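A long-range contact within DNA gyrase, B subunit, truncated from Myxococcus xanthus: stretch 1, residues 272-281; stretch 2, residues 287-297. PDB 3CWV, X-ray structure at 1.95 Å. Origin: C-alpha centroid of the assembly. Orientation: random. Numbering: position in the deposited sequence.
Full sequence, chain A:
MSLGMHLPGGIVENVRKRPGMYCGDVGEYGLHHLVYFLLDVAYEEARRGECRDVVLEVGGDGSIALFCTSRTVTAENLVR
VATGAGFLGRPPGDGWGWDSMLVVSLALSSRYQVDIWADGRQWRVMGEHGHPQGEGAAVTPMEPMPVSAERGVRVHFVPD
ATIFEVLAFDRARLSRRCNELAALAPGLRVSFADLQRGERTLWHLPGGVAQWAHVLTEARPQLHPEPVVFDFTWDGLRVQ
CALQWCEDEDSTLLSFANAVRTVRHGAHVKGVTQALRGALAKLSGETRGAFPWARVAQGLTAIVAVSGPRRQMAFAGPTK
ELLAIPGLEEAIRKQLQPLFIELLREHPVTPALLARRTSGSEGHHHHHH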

# COMPACT_ATOMS: atom_id res chain seq x y z
N VAL A 272 1.09 -2.35 19.93
CA VAL A 272 0.44 -1.07 20.19
C VAL A 272 -0.61 -1.23 21.27
O VAL A 272 -0.65 -0.44 22.20
CB VAL A 272 -0.18 -0.43 18.91
CG1 VAL A 272 -0.97 0.88 19.26
CG2 VAL A 272 0.91 -0.13 17.87
N THR A 273 -1.47 -2.23 21.16
CA THR A 273 -2.55 -2.34 22.10
C THR A 273 -2.03 -2.73 23.48
O THR A 273 -2.55 -2.25 24.50
CB THR A 273 -3.61 -3.35 21.64
OG1 THR A 273 -3.02 -4.65 21.57
CG2 THR A 273 -4.17 -2.96 20.27
N GLN A 274 -0.98 -3.54 23.53
CA GLN A 274 -0.37 -3.90 24.80
C GLN A 274 0.27 -2.70 25.47
O GLN A 274 0.16 -2.53 26.70
CB GLN A 274 0.64 -5.05 24.64
CG GLN A 274 -0.06 -6.41 24.37
CD GLN A 274 -0.95 -6.87 25.54
OE1 GLN A 274 -2.18 -6.81 25.48
NE2 GLN A 274 -0.31 -7.31 26.62
N ALA A 275 0.92 -1.86 24.67
CA ALA A 275 1.52 -0.63 25.17
C ALA A 275 0.47 0.33 25.74
O ALA A 275 0.68 0.92 26.80
CB ALA A 275 2.33 0.06 24.06
N LEU A 276 -0.67 0.46 25.06
CA LEU A 276 -1.74 1.37 25.49
C LEU A 276 -2.49 0.85 26.73
O LEU A 276 -2.69 1.59 27.71
CB LEU A 276 -2.75 1.62 24.36
CG LEU A 276 -3.95 2.55 24.63
CD1 LEU A 276 -3.53 3.92 25.17
CD2 LEU A 276 -4.79 2.71 23.39
N ARG A 277 -2.92 -0.41 26.68
CA ARG A 277 -3.56 -1.04 27.83
C ARG A 277 -2.68 -1.00 29.07
O ARG A 277 -3.19 -0.87 30.18
CB ARG A 277 -3.91 -2.49 27.50
CG ARG A 277 -5.10 -2.67 26.60
CD ARG A 277 -5.39 -4.15 26.41
NE ARG A 277 -5.66 -4.77 27.70
CZ ARG A 277 -5.70 -6.08 27.91
NH1 ARG A 277 -5.49 -6.93 26.91
NH2 ARG A 277 -5.96 -6.55 29.13
N GLY A 278 -1.37 -1.08 28.85
CA GLY A 278 -0.38 -1.03 29.91
C GLY A 278 -0.11 0.36 30.47
O GLY A 278 0.20 0.52 31.66
N ALA A 279 -0.20 1.37 29.60
CA ALA A 279 -0.05 2.75 30.00
C ALA A 279 -1.24 3.14 30.86
O ALA A 279 -1.08 3.77 31.90
CB ALA A 279 0.05 3.67 28.78
N LEU A 280 -2.44 2.72 30.45
CA LEU A 280 -3.65 2.99 31.21
C LEU A 280 -3.63 2.30 32.57
O LEU A 280 -3.90 2.94 33.58
CB LEU A 280 -4.90 2.58 30.42
CG LEU A 280 -5.12 3.38 29.13
CD1 LEU A 280 -6.28 2.82 28.38
CD2 LEU A 280 -5.32 4.86 29.42
N ALA A 281 -3.31 1.01 32.58
CA ALA A 281 -3.14 0.25 33.82
C ALA A 281 -2.27 0.99 34.83
O ALA A 281 -2.66 1.17 35.99
CB ALA A 281 -2.57 -1.13 33.54
N THR A 287 -4.49 -2.93 36.86
CA THR A 287 -3.85 -4.00 36.10
C THR A 287 -4.40 -4.02 34.67
O THR A 287 -5.50 -3.52 34.42
CB THR A 287 -4.10 -5.36 36.80
OG1 THR A 287 -3.03 -6.26 36.51
CG2 THR A 287 -5.44 -5.98 36.39
N ARG A 288 -3.64 -4.58 33.72
CA ARG A 288 -4.04 -4.62 32.31
C ARG A 288 -5.43 -5.21 32.10
O ARG A 288 -6.15 -4.80 31.19
CB ARG A 288 -3.04 -5.41 31.46
CG ARG A 288 -1.83 -4.61 30.97
CD ARG A 288 -1.20 -5.26 29.73
NE ARG A 288 -0.17 -4.41 29.12
CZ ARG A 288 1.14 -4.53 29.33
NH1 ARG A 288 1.60 -5.49 30.12
NH2 ARG A 288 1.99 -3.70 28.75
N GLY A 289 -5.81 -6.18 32.94
CA GLY A 289 -7.12 -6.82 32.85
C GLY A 289 -8.28 -5.87 33.15
O GLY A 289 -9.41 -6.11 32.73
N ALA A 290 -7.97 -4.79 33.86
CA ALA A 290 -8.94 -3.73 34.14
C ALA A 290 -9.29 -2.95 32.88
O ALA A 290 -10.36 -2.34 32.78
CB ALA A 290 -8.40 -2.79 35.21
N PHE A 291 -8.39 -2.99 31.90
CA PHE A 291 -8.59 -2.31 30.63
C PHE A 291 -8.59 -3.27 29.45
O PHE A 291 -7.63 -3.30 28.68
CB PHE A 291 -7.53 -1.23 30.46
CG PHE A 291 -7.64 -0.12 31.46
CD1 PHE A 291 -8.55 0.91 31.27
CD2 PHE A 291 -6.88 -0.13 32.62
CE1 PHE A 291 -8.68 1.94 32.20
CE2 PHE A 291 -7.00 0.89 33.57
CZ PHE A 291 -7.91 1.92 33.36
N PRO A 292 -9.68 -4.04 29.27
CA PRO A 292 -9.73 -4.93 28.13
C PRO A 292 -9.79 -4.09 26.86
O PRO A 292 -10.26 -2.96 26.90
CB PRO A 292 -11.04 -5.70 28.33
CG PRO A 292 -11.88 -4.82 29.14
CD PRO A 292 -10.92 -4.10 30.06
N TRP A 293 -9.31 -4.65 25.75
CA TRP A 293 -9.21 -3.89 24.52
C TRP A 293 -10.57 -3.45 24.01
O TRP A 293 -10.72 -2.33 23.52
CB TRP A 293 -8.42 -4.63 23.43
CG TRP A 293 -8.31 -3.78 22.22
CD1 TRP A 293 -8.97 -3.94 21.03
CD2 TRP A 293 -7.55 -2.58 22.10
NE1 TRP A 293 -8.65 -2.92 20.17
CE2 TRP A 293 -7.78 -2.07 20.80
CE3 TRP A 293 -6.69 -1.88 22.96
CZ2 TRP A 293 -7.17 -0.90 20.34
CZ3 TRP A 293 -6.08 -0.71 22.50
CH2 TRP A 293 -6.33 -0.23 21.20
N ALA A 294 -11.57 -4.33 24.14
CA ALA A 294 -12.94 -4.02 23.73
C ALA A 294 -13.48 -2.73 24.37
O ALA A 294 -14.27 -2.01 23.75
CB ALA A 294 -13.86 -5.19 24.03
N ARG A 295 -13.07 -2.46 25.61
CA ARG A 295 -13.49 -1.25 26.32
C ARG A 295 -12.65 -0.06 25.86
O ARG A 295 -13.19 0.97 25.44
CB ARG A 295 -13.38 -1.43 27.84
CG ARG A 295 -14.61 -2.08 28.48
N VAL A 296 -11.33 -0.21 25.94
CA VAL A 296 -10.40 0.84 25.52
C VAL A 296 -10.71 1.34 24.11
O VAL A 296 -10.62 2.53 23.84
CB VAL A 296 -8.93 0.37 25.61
CG1 VAL A 296 -7.98 1.44 25.09
CG2 VAL A 296 -8.59 0.02 27.04
N ALA A 297 -11.10 0.42 23.22
CA ALA A 297 -11.31 0.73 21.79
C ALA A 297 -12.68 1.30 21.42
O ALA A 297 -12.94 1.57 20.23
CB ALA A 297 -11.02 -0.51 20.94

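How do the two backbones lie against each other? Residues 272-281 are all helix, while the second stretch starts close to the end of the first, Ala281 CA to Thr287 CA being 4.9 Å. It then runs back along the helix through a 3-10 segment at 288-290 and a short helix at 293-296 with Pro292 at its N-cap, so that Trp293 reaches Thr273. Together they bury 721 Å².

What do the two arginines bond to? Each crosses to the backbone of the other stretch, Arg277 to two carbonyl oxygens and Arg288 to one. Arg277 NH2 donates to Arg288 O at 2.7 Å, nearly straight at 172°, and its NE makes a weak bond to Phe291 O at 2.6 Å. In return, Arg288 NE and NH2 share Gln274 O, at 3.1 and 3.0 Å, an oxygen that also accepts the helical bond from Gly278 N. Gly278 leaves space for this arm: an ideal CB there would sit 2.4 Å from Arg288 NH2.

Where do the apolar groups meet? Thr273 CG2 lies over the six-membered ring of Trp293, 3.5 Å from its centroid, and Leu280 CB lies over the face of the Phe291 ring, 3.9 Å from its centroid; both are CH-pi contacts, in which a C-H meets the ring's pi electrons. Leu276 CD2 touches Trp293 CZ3 at the ring edge and Val296 CG1, each at 3.8 Å, packing by dispersion and the loss of water from apolar surface.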